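Local coordinates for sensor protein (Bacteroides thetaiotaomicron, PDB 2X7X), which binds beta-D-fructose in its periplasmic domain and probably acts, as a hybrid two-component sensor, as an autophosphorylating histidine kinase that regulates transcription, at residues L66-N71 and I88-V93; N130-T135 and P187-V192. All blocks are in the same frame, centred on the assembly; numbering follows the deposited sequence.

Interaction 1 (L66-N71 and I88-V93); sequences LIISAN and IPVILV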
loop_
_atom_site.group_PDB
_atom_site.type_symbol
_atom_site.label_atom_id
_atom_site.label_comp_id
_atom_site.label_asym_id
_atom_site.label_seq_id
_atom_site.Cartn_x
_atom_site.Cartn_y
_atom_site.Cartn_z
ATOM N N LEU A 66 -9.850 -23.153 19.619
ATOM C CA LEU A 66 -9.025 -23.762 18.584
ATOM C C LEU A 66 -9.164 -23.054 17.237
ATOM O O LEU A 66 -10.267 -22.900 16.714
ATOM C CB LEU A 66 -9.360 -25.248 18.448
ATOM C CG LEU A 66 -8.430 -26.053 17.541
ATOM C CD1 LEU A 66 -8.116 -27.408 18.151
ATOM C CD2 LEU A 66 -9.022 -26.202 16.145
ATOM N N ILE A 67 -8.029 -22.621 16.698
ATOM C CA ILE A 67 -7.952 -22.070 15.347
ATOM C C ILE A 67 -7.253 -23.084 14.451
ATOM O O ILE A 67 -6.098 -23.444 14.687
ATOM C CB ILE A 67 -7.204 -20.708 15.307
ATOM C CG1 ILE A 67 -7.977 -19.632 16.064
ATOM C CG2 ILE A 67 -7.018 -20.230 13.872
ATOM C CD1 ILE A 67 -7.108 -18.470 16.488
ATOM N N ILE A 68 -7.961 -23.547 13.427
ATOM C CA ILE A 68 -7.395 -24.527 12.498
ATOM C C ILE A 68 -7.578 -24.158 11.024
ATOM O O ILE A 68 -8.614 -23.621 10.615
ATOM C CB ILE A 68 -7.941 -25.977 12.755
ATOM C CG1 ILE A 68 -7.248 -26.987 11.838
ATOM C CG2 ILE A 68 -9.440 -26.040 12.556
ATOM C CD1 ILE A 68 -7.645 -28.414 12.053
ATOM N N SER A 69 -6.553 -24.472 10.241
ATOM C CA SER A 69 -6.625 -24.453 8.789
ATOM C C SER A 69 -6.487 -25.888 8.261
ATOM O O SER A 69 -5.383 -26.437 8.220
ATOM C CB SER A 69 -5.538 -23.536 8.224
ATOM O OG SER A 69 -5.261 -23.869 6.871
ATOM N N ALA A 70 -7.610 -26.479 7.845
ATOM C CA ALA A 70 -7.692 -27.917 7.514
ATOM C C ALA A 70 -6.933 -28.358 6.252
ATOM O O ALA A 70 -7.354 -28.066 5.133
ATOM C CB ALA A 70 -9.155 -28.346 7.437
ATOM N N ASN A 71 -5.840 -29.098 6.451
ATOM C CA ASN A 71 -4.913 -29.503 5.374
ATOM C C ASN A 71 -5.583 -30.042 4.121
ATOM O O ASN A 71 -5.275 -29.615 3.011
ATOM C CB ASN A 71 -3.897 -30.521 5.887
ATOM C CG ASN A 71 -2.847 -30.870 4.850
ATOM O OD1 ASN A 71 -2.054 -30.028 4.456
ATOM N ND2 ASN A 71 -2.826 -32.120 4.421
ATOM N N ILE A 88 -15.319 -27.684 22.723
ATOM C CA ILE A 88 -14.309 -26.644 22.401
ATOM C C ILE A 88 -14.693 -25.801 21.172
ATOM O O ILE A 88 -14.990 -26.351 20.119
ATOM C CB ILE A 88 -12.899 -27.240 22.179
ATOM C CG1 ILE A 88 -12.379 -27.913 23.456
ATOM C CG2 ILE A 88 -11.919 -26.150 21.765
ATOM C CD1 ILE A 88 -11.143 -28.796 23.245
ATOM N N PRO A 89 -14.683 -24.458 21.299
ATOM C CA PRO A 89 -15.044 -23.634 20.137
ATOM C C PRO A 89 -13.946 -23.618 19.058
ATOM O O PRO A 89 -12.773 -23.390 19.366
ATOM C CB PRO A 89 -15.264 -22.239 20.747
ATOM C CG PRO A 89 -14.400 -22.210 21.936
ATOM C CD PRO A 89 -14.327 -23.627 22.467
ATOM N N VAL A 90 -14.347 -23.862 17.810
ATOM C CA VAL A 90 -13.416 -24.034 16.681
ATOM C C VAL A 90 -13.560 -22.923 15.637
ATOM O O VAL A 90 -14.666 -22.650 15.147
ATOM C CB VAL A 90 -13.633 -25.394 15.953
ATOM C CG1 VAL A 90 -12.682 -25.528 14.748
ATOM C CG2 VAL A 90 -13.495 -26.583 16.924
ATOM N N ILE A 91 -12.445 -22.279 15.300
ATOM C CA ILE A 91 -12.442 -21.323 14.190
ATOM C C ILE A 91 -11.700 -21.906 12.994
ATOM O O ILE A 91 -10.507 -22.275 13.088
ATOM C CB ILE A 91 -11.827 -19.955 14.545
ATOM C CG1 ILE A 91 -12.651 -19.245 15.622
ATOM C CG2 ILE A 91 -11.761 -19.085 13.298
ATOM C CD1 ILE A 91 -12.029 -17.957 16.137
ATOM N N LEU A 92 -12.425 -21.989 11.879
ATOM C CA LEU A 92 -11.833 -22.381 10.620
ATOM C C LEU A 92 -11.295 -21.152 9.912
ATOM O O LEU A 92 -12.025 -20.170 9.706
ATOM C CB LEU A 92 -12.853 -23.102 9.732
ATOM C CG LEU A 92 -13.530 -24.371 10.263
ATOM C CD1 LEU A 92 -14.497 -24.855 9.232
ATOM C CD2 LEU A 92 -12.539 -25.473 10.614
ATOM N N VAL A 93 -10.013 -21.210 9.556
ATOM C CA VAL A 93 -9.387 -20.172 8.746
ATOM C C VAL A 93 -8.963 -20.709 7.383
ATOM O O VAL A 93 -8.388 -21.808 7.295
ATOM C CB VAL A 93 -8.137 -19.559 9.433
ATOM C CG1 VAL A 93 -7.640 -18.380 8.626
ATOM C CG2 VAL A 93 -8.478 -19.077 10.807
#
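Ile67 and Ile91 stand side by side on neighbouring parallel strands, the two strands of a beta-alpha-beta unit joined through helix 73-85, in a lobe of the periplasmic binding protein fold. Four nearly straight backbone hydrogen bonds join the strands: Leu66 N to Pro89 O, Ile91 N to Leu66 O (2.7 Å), Ile68 N to Ile91 O and Val93 N to Ile68 O. In the last, Ile68 O receives Val93 N 29° out of its carbonyl plane.

The start of 88-93 is loose. Ile88 and Pro89 are partly exposed, and Ile88 CG2 comes no nearer to Leu66 CB than 4.3 Å. At the far end, the Ser69 side chain lies about 5 Å from the bound fructose, its OG hydrogen-bonded to the fructose-binding Asp94.

Packing is close where the strands are paired. On the face of Leu66, Ile68, Val90 and Leu92, Ile68 CG2 touches Leu92 CD2 at 3.7 Å and Val90 CG1 at 3.9 Å. A chi1 of -176° sets Ile68 CG1 anti to the backbone N; the end of the side chain leads away from 88-93, and the residue touches Val55 and Gln51 of helix 48-60. On the other face, Ile91 packs against helix 249-260, and the closest apolar touch of the pairing joins Ile67 CG2 to Val93 CG2 at 3.6 Å.

Interaction 2 (N130-T135 and P187-V192); sequences NIVELT and PKIDAV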
loop_
_atom_site.group_PDB
_atom_site.type_symbol
_atom_site.label_atom_id
_atom_site.label_comp_id
_atom_site.label_asym_id
_atom_site.label_seq_id
_atom_site.Cartn_x
_atom_site.Cartn_y
_atom_site.Cartn_z
ATOM N N ASN A 130 -4.072 -21.067 -25.131
ATOM C CA ASN A 130 -3.948 -22.291 -24.354
ATOM C C ASN A 130 -3.378 -22.030 -22.960
ATOM O O ASN A 130 -2.352 -21.362 -22.822
ATOM C CB ASN A 130 -3.038 -23.275 -25.080
ATOM C CG ASN A 130 -3.574 -23.684 -26.429
ATOM O OD1 ASN A 130 -4.787 -23.808 -26.635
ATOM N ND2 ASN A 130 -2.664 -23.911 -27.362
ATOM N N ILE A 131 -4.045 -22.568 -21.945
ATOM C CA ILE A 131 -3.656 -22.385 -20.550
ATOM C C ILE A 131 -3.255 -23.728 -19.946
ATOM O O ILE A 131 -3.900 -24.754 -20.221
ATOM C CB ILE A 131 -4.828 -21.824 -19.684
ATOM C CG1 ILE A 131 -5.501 -20.634 -20.359
ATOM C CG2 ILE A 131 -4.349 -21.454 -18.274
ATOM C CD1 ILE A 131 -6.713 -20.092 -19.572
ATOM N N VAL A 132 -2.202 -23.726 -19.133
ATOM C CA VAL A 132 -1.930 -24.862 -18.261
ATOM C C VAL A 132 -2.156 -24.437 -16.801
ATOM O O VAL A 132 -1.884 -23.277 -16.450
ATOM C CB VAL A 132 -0.521 -25.490 -18.506
ATOM C CG1 VAL A 132 -0.440 -26.067 -19.903
ATOM C CG2 VAL A 132 0.606 -24.479 -18.306
ATOM N N GLU A 133 -2.671 -25.359 -15.976
ATOM C CA GLU A 133 -2.982 -25.110 -14.559
ATOM C C GLU A 133 -2.134 -25.968 -13.647
ATOM O O GLU A 133 -2.016 -27.164 -13.850
ATOM C CB GLU A 133 -4.458 -25.385 -14.259
ATOM C CG GLU A 133 -4.921 -24.959 -12.861
ATOM C CD GLU A 133 -6.406 -25.214 -12.589
ATOM O OE1 GLU A 133 -7.010 -26.093 -13.237
ATOM O OE2 GLU A 133 -6.983 -24.557 -11.695
ATOM N N LEU A 134 -1.549 -25.345 -12.632
ATOM C CA LEU A 134 -0.791 -26.043 -11.607
ATOM C C LEU A 134 -1.458 -25.779 -10.254
ATOM O O LEU A 134 -1.410 -24.676 -9.712
ATOM C CB LEU A 134 0.677 -25.595 -11.643
ATOM C CG LEU A 134 1.455 -25.921 -12.939
ATOM C CD1 LEU A 134 2.657 -25.016 -13.163
ATOM C CD2 LEU A 134 1.913 -27.367 -12.979
ATOM N N THR A 135 -2.099 -26.801 -9.716
ATOM C CA THR A 135 -2.982 -26.629 -8.558
ATOM C C THR A 135 -2.278 -26.844 -7.220
ATOM O O THR A 135 -1.218 -27.465 -7.146
ATOM C CB THR A 135 -4.201 -27.604 -8.638
ATOM O OG1 THR A 135 -3.835 -28.908 -8.162
ATOM C CG2 THR A 135 -4.683 -27.734 -10.063
ATOM N N PRO A 187 3.688 -27.647 -27.491
ATOM C CA PRO A 187 4.457 -26.570 -28.163
ATOM C C PRO A 187 3.837 -25.171 -28.059
ATOM O O PRO A 187 4.549 -24.175 -28.176
ATOM C CB PRO A 187 4.496 -27.020 -29.630
ATOM C CG PRO A 187 3.339 -27.958 -29.781
ATOM C CD PRO A 187 3.230 -28.671 -28.450
ATOM N N LYS A 188 2.526 -25.097 -27.861
ATOM C CA LYS A 188 1.864 -23.811 -27.762
ATOM C C LYS A 188 1.192 -23.658 -26.393
ATOM O O LYS A 188 0.129 -24.248 -26.135
ATOM C CB LYS A 188 0.860 -23.612 -28.906
ATOM C CG LYS A 188 0.625 -22.142 -29.252
ATOM C CD LYS A 188 -0.821 -21.860 -29.726
ATOM C CE LYS A 188 -1.039 -20.342 -29.994
ATOM N NZ LYS A 188 -2.396 -19.860 -29.548
ATOM N N ILE A 189 1.839 -22.887 -25.517
ATOM C CA ILE A 189 1.278 -22.510 -24.231
ATOM C C ILE A 189 1.284 -20.978 -24.078
ATOM O O ILE A 189 2.325 -20.333 -24.154
ATOM C CB ILE A 189 2.028 -23.194 -23.041
ATOM C CG1 ILE A 189 1.979 -24.729 -23.161
ATOM C CG2 ILE A 189 1.432 -22.746 -21.702
ATOM C CD1 ILE A 189 2.975 -25.462 -22.245
ATOM N N ASP A 190 0.114 -20.398 -23.850
ATOM C CA ASP A 190 -0.003 -18.941 -23.778
ATOM C C ASP A 190 -0.126 -18.401 -22.343
ATOM O O ASP A 190 0.053 -17.204 -22.106
ATOM C CB ASP A 190 -1.158 -18.460 -24.677
ATOM C CG ASP A 190 -1.094 -19.065 -26.072
ATOM O OD1 ASP A 190 -0.099 -18.837 -26.788
ATOM O OD2 ASP A 190 -2.025 -19.800 -26.447
ATOM N N ALA A 191 -0.407 -19.287 -21.388
ATOM C CA ALA A 191 -0.603 -18.865 -20.004
ATOM C C ALA A 191 -0.436 -19.976 -19.000
ATOM O O ALA A 191 -0.868 -21.111 -19.219
ATOM C CB ALA A 191 -1.975 -18.216 -19.820
ATOM N N VAL A 192 0.167 -19.620 -17.873
ATOM C CA VAL A 192 0.275 -20.513 -16.726
ATOM C C VAL A 192 -0.571 -19.934 -15.608
ATOM O O VAL A 192 -0.406 -18.772 -15.234
ATOM C CB VAL A 192 1.770 -20.670 -16.277
ATOM C CG1 VAL A 192 1.910 -21.639 -15.111
ATOM C CG2 VAL A 192 2.600 -21.136 -17.458
#
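Asn130 meets the loop leading into strand 191-194 with both backbone and side chain, at the point where two parallel strands of the second Rossmann-like lobe come together. Its side chain runs from CB, 3.5 Å from Lys188 O, through CG, 3.8 Å from Lys188 O, to ND2, which donates to Lys188 O at 3.1 Å. That donor sits 44° above the carbonyl plane, and ND2 also rests against Lys188 CD, the two side chains crossing at about a right angle. A chi1 of -62° sets Asn130 CG anti to the carbonyl carbon and beside the backbone N.

The backbone of Asn130 is held as well. Asn130 N donates to the anti lone pair of Asp190 OD2 at 2.7 Å, while Lys188 NZ forms a salt bridge to the same oxygen on the syn side, 26° out of the carboxylate plane. Asn130 O in turn accepts from Asp190 N in its carbonyl plane and, weakly, from Ala191 N. An alanine in place of Asp190 has no carboxylate, so Asn130 N and the Lys188 ammonium lose their shared acceptor, and the loop would probably be less firmly held to the strand.

Beyond this polar end the pairing becomes regular, with Val132 N bonded to Ala191 O at 2.9 Å. Val132 CG2 touches Ile189 CG2 at 3.9 Å and Val192 CG2 at 4.0 Å, and Leu134 CD1 reaches Val192 CG1.

This apolar face of Val132, Leu134 and Val192 is covered by helix 172-185 through Met179 and Met182, and by helix 199-209 through Ala203. In the sheet, strand 128-135 lies between 159-167 and 191-194, bonding to both.

Overall arrangement
Followed from the N terminus, the chain first closes interaction 1, a short loop in which helix 73-85 carries it from strand 65-68 to its parallel neighbour 90-93. Only later does interaction 2 open, and it spans more: the chain leaves strand 128-135, passes through helix 141-155, edge strand 159-167 and helix 172-185, and returns to 191-194. The loops are in series, neither nesting nor crossing. Each ties together inner strands of a different sheet, one in each lobe of the binding protein, with centres 35 Å apart on opposite sides of the chain's centre. Interaction 1 lies close to the bound fructose, whereas the side chain of Leu134 in interaction 2 is about 12 Å from it.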